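PDB 2QUD: coat protein, which self-assembles as dimers into the T=3 icosahedral capsid of phage PP7, packages the viral RNA and represses translation of the replicase. Local coordinates for the interface of chains A and B. Coordinates in Å, arbitrary orientation; residue numbers count along the deposited sequence, not the author numbering. Chains: chain A/B, Coat protein.

Contacts 1 and 2 are the two ends of one homodimer interface, related by its two-fold axis, with centres of their C-alpha atoms about 32 Å apart. Each pairs the start of strand 76-89 of one subunit with the end of the same strand, the following loop and the first turn of the next helix in the other. Chain B supplies the tyrosine and glutamine in contact 1, chain A in contact 2. Since strand 76-89 gives at one end and receives at the other, the two subunits are fastened reciprocally, which probably helps to set the register of the dimer that binds RNA and builds the capsid.

Contact 1: the interface of chains A and B. Residues chain A 88-89, 92-93, 96-97; chain B 78, 80.
B:Gln80 reaches from its strand into chain A, its extended chain carrying the side-chain amide across to the backbone N of A:Val89 and to A:Ser96. The amide oxygen OE1 of B:Gln80 takes the backbone N-H of A:Val89 at 2.9 Å, on an in-plane lone pair. On the other branch of the amide, NE2 gives a weak, bent bond to the hydroxyl of A:Ser96, which supports this orientation of the amide.

B:Tyr78 works through its phenol tip. Its OH accepts the backbone N-H of A:Thr93 at 3.0 Å, nearly straight at 168°, and pairs with OG of A:Ser96 at 3.1 Å, where the donor is not settled. The ring is swung towards chain A by a chi1 of 58°, which sets CG between the backbone N and the carbonyl carbon.

Apolar packing fills in between. A:Ser92 stands over the ring face at its phenol end, its CA 3.5 Å from CZ of B:Tyr78. The two methyls of A:Val89 divide the work: CG1 lies over the same face near CG of B:Tyr78, while CG2 packs 3.7 Å from CG of B:Gln80.

Bonds within chain A hold the receiving groups in place. The hydroxyl hydrogen of A:Ser92 probably goes from OG to the carbonyl O of A:Val89 at 2.6 Å, leaving OE1 of B:Gln80 as a weak, alternative acceptor at most. OG1 of A:Thr93 caps helix 94-109 by accepting the backbone N-H of A:Ser96 at 3.0 Å, and OG of A:Ser96 donates to the carbonyl O of A:Thr93, which orients its hydroxyl. A:Arg97, its guanidinium plane almost perpendicular to the amide of B:Gln80, approaches from behind A:Ser92: its NH1 donates to OG of A:Ser92 at 3.0 Å, with the oxygen only 1° out of the guanidinium plane.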
loop_
_atom_site.group_PDB
_atom_site.type_symbol
_atom_site.label_atom_id
_atom_site.label_comp_id
_atom_site.label_asym_id
_atom_site.label_seq_id
_atom_site.Cartn_x
_atom_site.Cartn_y
_atom_site.Cartn_z
ATOM N N ILE A 88 6.771 -11.057 -4.559
ATOM C CA ILE A 88 7.588 -10.928 -5.755
ATOM C C ILE A 88 8.260 -12.270 -6.010
ATOM O O ILE A 88 8.948 -12.815 -5.155
ATOM C CB ILE A 88 8.618 -9.782 -5.617
ATOM C CG1 ILE A 88 7.900 -8.419 -5.513
ATOM C CG2 ILE A 88 9.588 -9.781 -6.801
ATOM C CD1 ILE A 88 7.147 -7.998 -6.766
ATOM N N VAL A 89 8.012 -12.833 -7.185
ATOM C CA VAL A 89 8.474 -14.173 -7.469
ATOM C C VAL A 89 9.900 -14.135 -8.004
ATOM O O VAL A 89 10.264 -13.293 -8.815
ATOM C CB VAL A 89 7.470 -14.893 -8.412
ATOM C CG1 VAL A 89 8.006 -16.248 -8.821
ATOM C CG2 VAL A 89 6.083 -15.039 -7.705
ATOM N N SER A 92 10.597 -14.188 -11.744
ATOM C CA SER A 92 9.797 -13.220 -12.500
ATOM C C SER A 92 10.604 -12.366 -13.454
ATOM O O SER A 92 11.805 -12.207 -13.292
ATOM C CB SER A 92 9.011 -12.320 -11.544
ATOM O OG SER A 92 9.881 -11.542 -10.737
ATOM N N THR A 93 9.919 -11.792 -14.440
ATOM C CA THR A 93 10.528 -10.786 -15.280
ATOM C C THR A 93 10.509 -9.416 -14.616
ATOM O O THR A 93 9.590 -9.094 -13.858
ATOM C CB THR A 93 9.794 -10.658 -16.632
ATOM O OG1 THR A 93 8.463 -10.196 -16.402
ATOM C CG2 THR A 93 9.751 -12.023 -17.395
ATOM N N SER A 96 7.278 -7.602 -15.354
ATOM C CA SER A 96 6.132 -8.014 -14.522
ATOM C C SER A 96 6.136 -7.337 -13.140
ATOM O O SER A 96 5.094 -6.967 -12.622
ATOM C CB SER A 96 6.046 -9.546 -14.330
ATOM O OG SER A 96 7.116 -10.071 -13.568
ATOM N N ARG A 97 7.319 -7.209 -12.553
ATOM C CA ARG A 97 7.472 -6.514 -11.271
ATOM C C ARG A 97 7.144 -5.034 -11.433
ATOM O O ARG A 97 6.420 -4.474 -10.619
ATOM C CB ARG A 97 8.880 -6.689 -10.718
ATOM C CG ARG A 97 9.238 -8.136 -10.391
ATOM C CD ARG A 97 10.547 -8.289 -9.694
ATOM N NE ARG A 97 11.702 -7.798 -10.447
ATOM C CZ ARG A 97 12.417 -8.490 -11.328
ATOM N NH1 ARG A 97 12.100 -9.736 -11.687
ATOM N NH2 ARG A 97 13.468 -7.912 -11.887
ATOM N N TYR B 78 3.382 -17.969 -12.887
ATOM C CA TYR B 78 3.498 -17.440 -11.533
ATOM C C TYR B 78 2.522 -16.311 -11.337
ATOM O O TYR B 78 2.030 -15.755 -12.324
ATOM C CB TYR B 78 4.935 -16.970 -11.221
ATOM C CG TYR B 78 5.507 -15.896 -12.142
ATOM C CD1 TYR B 78 5.192 -14.543 -11.972
ATOM C CD2 TYR B 78 6.399 -16.226 -13.157
ATOM C CE1 TYR B 78 5.724 -13.577 -12.798
ATOM C CE2 TYR B 78 6.940 -15.246 -13.995
ATOM C CZ TYR B 78 6.586 -13.923 -13.815
ATOM O OH TYR B 78 7.106 -12.928 -14.645
ATOM N N GLN B 80 2.067 -12.681 -8.952
ATOM C CA GLN B 80 2.617 -11.702 -8.018
ATOM C C GLN B 80 1.444 -10.917 -7.454
ATOM O O GLN B 80 0.419 -10.744 -8.120
ATOM C CB GLN B 80 3.684 -10.866 -8.705
ATOM C CG GLN B 80 4.928 -11.724 -8.998
ATOM C CD GLN B 80 6.049 -11.011 -9.704
ATOM O OE1 GLN B 80 7.194 -11.020 -9.241
ATOM N NE2 GLN B 80 5.734 -10.382 -10.839
#

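Contact 2: the interface of chains A and B. Residues chain A 78-80; chain B 87-89, 92, 96-97.
A:Gln80 and A:Tyr78 point the same way from their strand and together meet B:Val89, B:Ser92 and B:Ser96. The side-chain oxygen OE1 of A:Gln80 receives the backbone N-H of B:Val89 at 2.9 Å, on an in-plane lone pair; OG of B:Ser92 also approaches it, as a weak and competing donor at most. Its amide nitrogen NE2 lies 3.0 Å from OG of B:Ser96, a hydrogen bond by its chemistry. That serine hydroxyl also meets the phenol OH of A:Tyr78 at 3.1 Å, with the direction undecided, and so bridges the two side chains of chain A.

Carbon contacts close around these bonds. The far end of the tyrosine ring rests on B:Ser92, CZ of A:Tyr78 being 3.5 Å from its CA. Nearer the strand, B:Val89 wedges in obliquely: CG1 (chi1 168°, opposite the backbone N) meets CB and CG of A:Tyr78. Its other methyl, CG2, turns to CG of A:Gln80 and sits 3.4 Å from the backbone O of A:Thr79. The root of the glutamine is covered too, with CB of A:Gln80 3.4 Å from the carbonyl O of B:Thr87, a residue that also binds RNA.

One shell out, B:Ser92 is oriented from two sides. Its OG donates mainly to the carbonyl O of B:Val89 at 2.7 Å, in the carbonyl plane, tying the loop back to the strand end. B:Arg97, bent at chi3 (-62°), brings NH2 to OG of B:Ser92 at 3.0 Å, with the oxygen in the guanidinium plane. This donor occupies an acceptor site of the hydroxyl, which probably leaves the serine hydrogen to face O of B:Val89.

In the fold, the patch lies where strand 76-89 of chain B ends and its chain turns into helix 94-108, facing the beginning of strand 76-89 of chain A at the edge where the two subunits' sheets join.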
loop_
_atom_site.group_PDB
_atom_site.type_symbol
_atom_site.label_atom_id
_atom_site.label_comp_id
_atom_site.label_asym_id
_atom_site.label_seq_id
_atom_site.Cartn_x
_atom_site.Cartn_y
_atom_site.Cartn_z
ATOM N N TYR A 78 -5.349 7.743 18.998
ATOM C CA TYR A 78 -5.587 6.546 18.177
ATOM C C TYR A 78 -4.502 6.492 17.124
ATOM O O TYR A 78 -3.825 7.510 16.874
ATOM C CB TYR A 78 -6.989 6.521 17.517
ATOM C CG TYR A 78 -7.328 7.712 16.648
ATOM C CD1 TYR A 78 -6.881 7.799 15.335
ATOM C CD2 TYR A 78 -8.104 8.756 17.133
ATOM C CE1 TYR A 78 -7.170 8.915 14.542
ATOM C CE2 TYR A 78 -8.405 9.871 16.338
ATOM C CZ TYR A 78 -7.928 9.940 15.049
ATOM O OH TYR A 78 -8.238 11.034 14.269
ATOM N N THR A 79 -4.360 5.315 16.523
ATOM C CA THR A 79 -3.376 5.085 15.474
ATOM C C THR A 79 -4.092 4.426 14.309
ATOM O O THR A 79 -4.817 3.445 14.469
ATOM C CB THR A 79 -2.200 4.210 15.939
ATOM O OG1 THR A 79 -1.603 4.803 17.106
ATOM C CG2 THR A 79 -1.123 4.080 14.807
ATOM N N GLN A 80 -3.872 4.984 13.134
ATOM C CA GLN A 80 -4.340 4.376 11.903
ATOM C C GLN A 80 -3.161 3.867 11.093
ATOM O O GLN A 80 -2.041 4.381 11.211
ATOM C CB GLN A 80 -5.149 5.386 11.138
ATOM C CG GLN A 80 -6.381 5.781 11.943
ATOM C CD GLN A 80 -7.309 6.670 11.172
ATOM O OE1 GLN A 80 -8.427 6.292 10.910
ATOM N NE2 GLN A 80 -6.855 7.867 10.825
ATOM N N THR B 87 -6.208 0.098 8.414
ATOM C CA THR B 87 -6.941 0.148 9.685
ATOM C C THR B 87 -7.394 1.568 9.882
ATOM O O THR B 87 -6.567 2.469 10.072
ATOM C CB THR B 87 -6.093 -0.275 10.894
ATOM O OG1 THR B 87 -5.680 -1.626 10.714
ATOM C CG2 THR B 87 -6.887 -0.129 12.219
ATOM N N ILE B 88 -8.717 1.738 9.872
ATOM C CA ILE B 88 -9.367 3.040 9.916
ATOM C C ILE B 88 -10.162 3.102 11.230
ATOM O O ILE B 88 -11.090 2.319 11.416
ATOM C CB ILE B 88 -10.304 3.228 8.681
ATOM C CG1 ILE B 88 -9.521 3.041 7.364
ATOM C CG2 ILE B 88 -10.986 4.598 8.720
ATOM C CD1 ILE B 88 -10.345 2.792 6.136
ATOM N N VAL B 89 -9.791 4.014 12.120
ATOM C CA VAL B 89 -10.391 4.066 13.451
ATOM C C VAL B 89 -11.756 4.726 13.343
ATOM O O VAL B 89 -11.910 5.740 12.646
ATOM C CB VAL B 89 -9.438 4.766 14.457
ATOM C CG1 VAL B 89 -10.146 5.088 15.756
ATOM C CG2 VAL B 89 -8.221 3.871 14.694
ATOM N N SER B 92 -12.090 8.413 14.214
ATOM C CA SER B 92 -11.095 9.290 13.619
ATOM C C SER B 92 -11.696 10.520 12.929
ATOM O O SER B 92 -12.867 10.539 12.577
ATOM C CB SER B 92 -10.254 8.519 12.611
ATOM O OG SER B 92 -11.061 8.022 11.564
ATOM N N SER B 96 -7.455 13.052 9.384
ATOM C CA SER B 96 -6.501 11.974 9.678
ATOM C C SER B 96 -6.552 10.854 8.613
ATOM O O SER B 96 -5.536 10.324 8.218
ATOM C CB SER B 96 -6.679 11.396 11.087
ATOM O OG SER B 96 -7.864 10.641 11.212
ATOM N N ARG B 97 -7.757 10.540 8.136
ATOM C CA ARG B 97 -7.915 9.503 7.101
ATOM C C ARG B 97 -7.367 9.985 5.766
ATOM O O ARG B 97 -6.655 9.256 5.075
ATOM C CB ARG B 97 -9.401 9.121 6.953
ATOM C CG ARG B 97 -9.975 8.509 8.238
ATOM C CD ARG B 97 -11.329 7.901 8.023
ATOM N NE ARG B 97 -12.299 8.890 7.602
ATOM C CZ ARG B 97 -13.025 9.646 8.425
ATOM N NH1 ARG B 97 -13.913 10.503 7.919
ATOM N NH2 ARG B 97 -12.855 9.593 9.739
#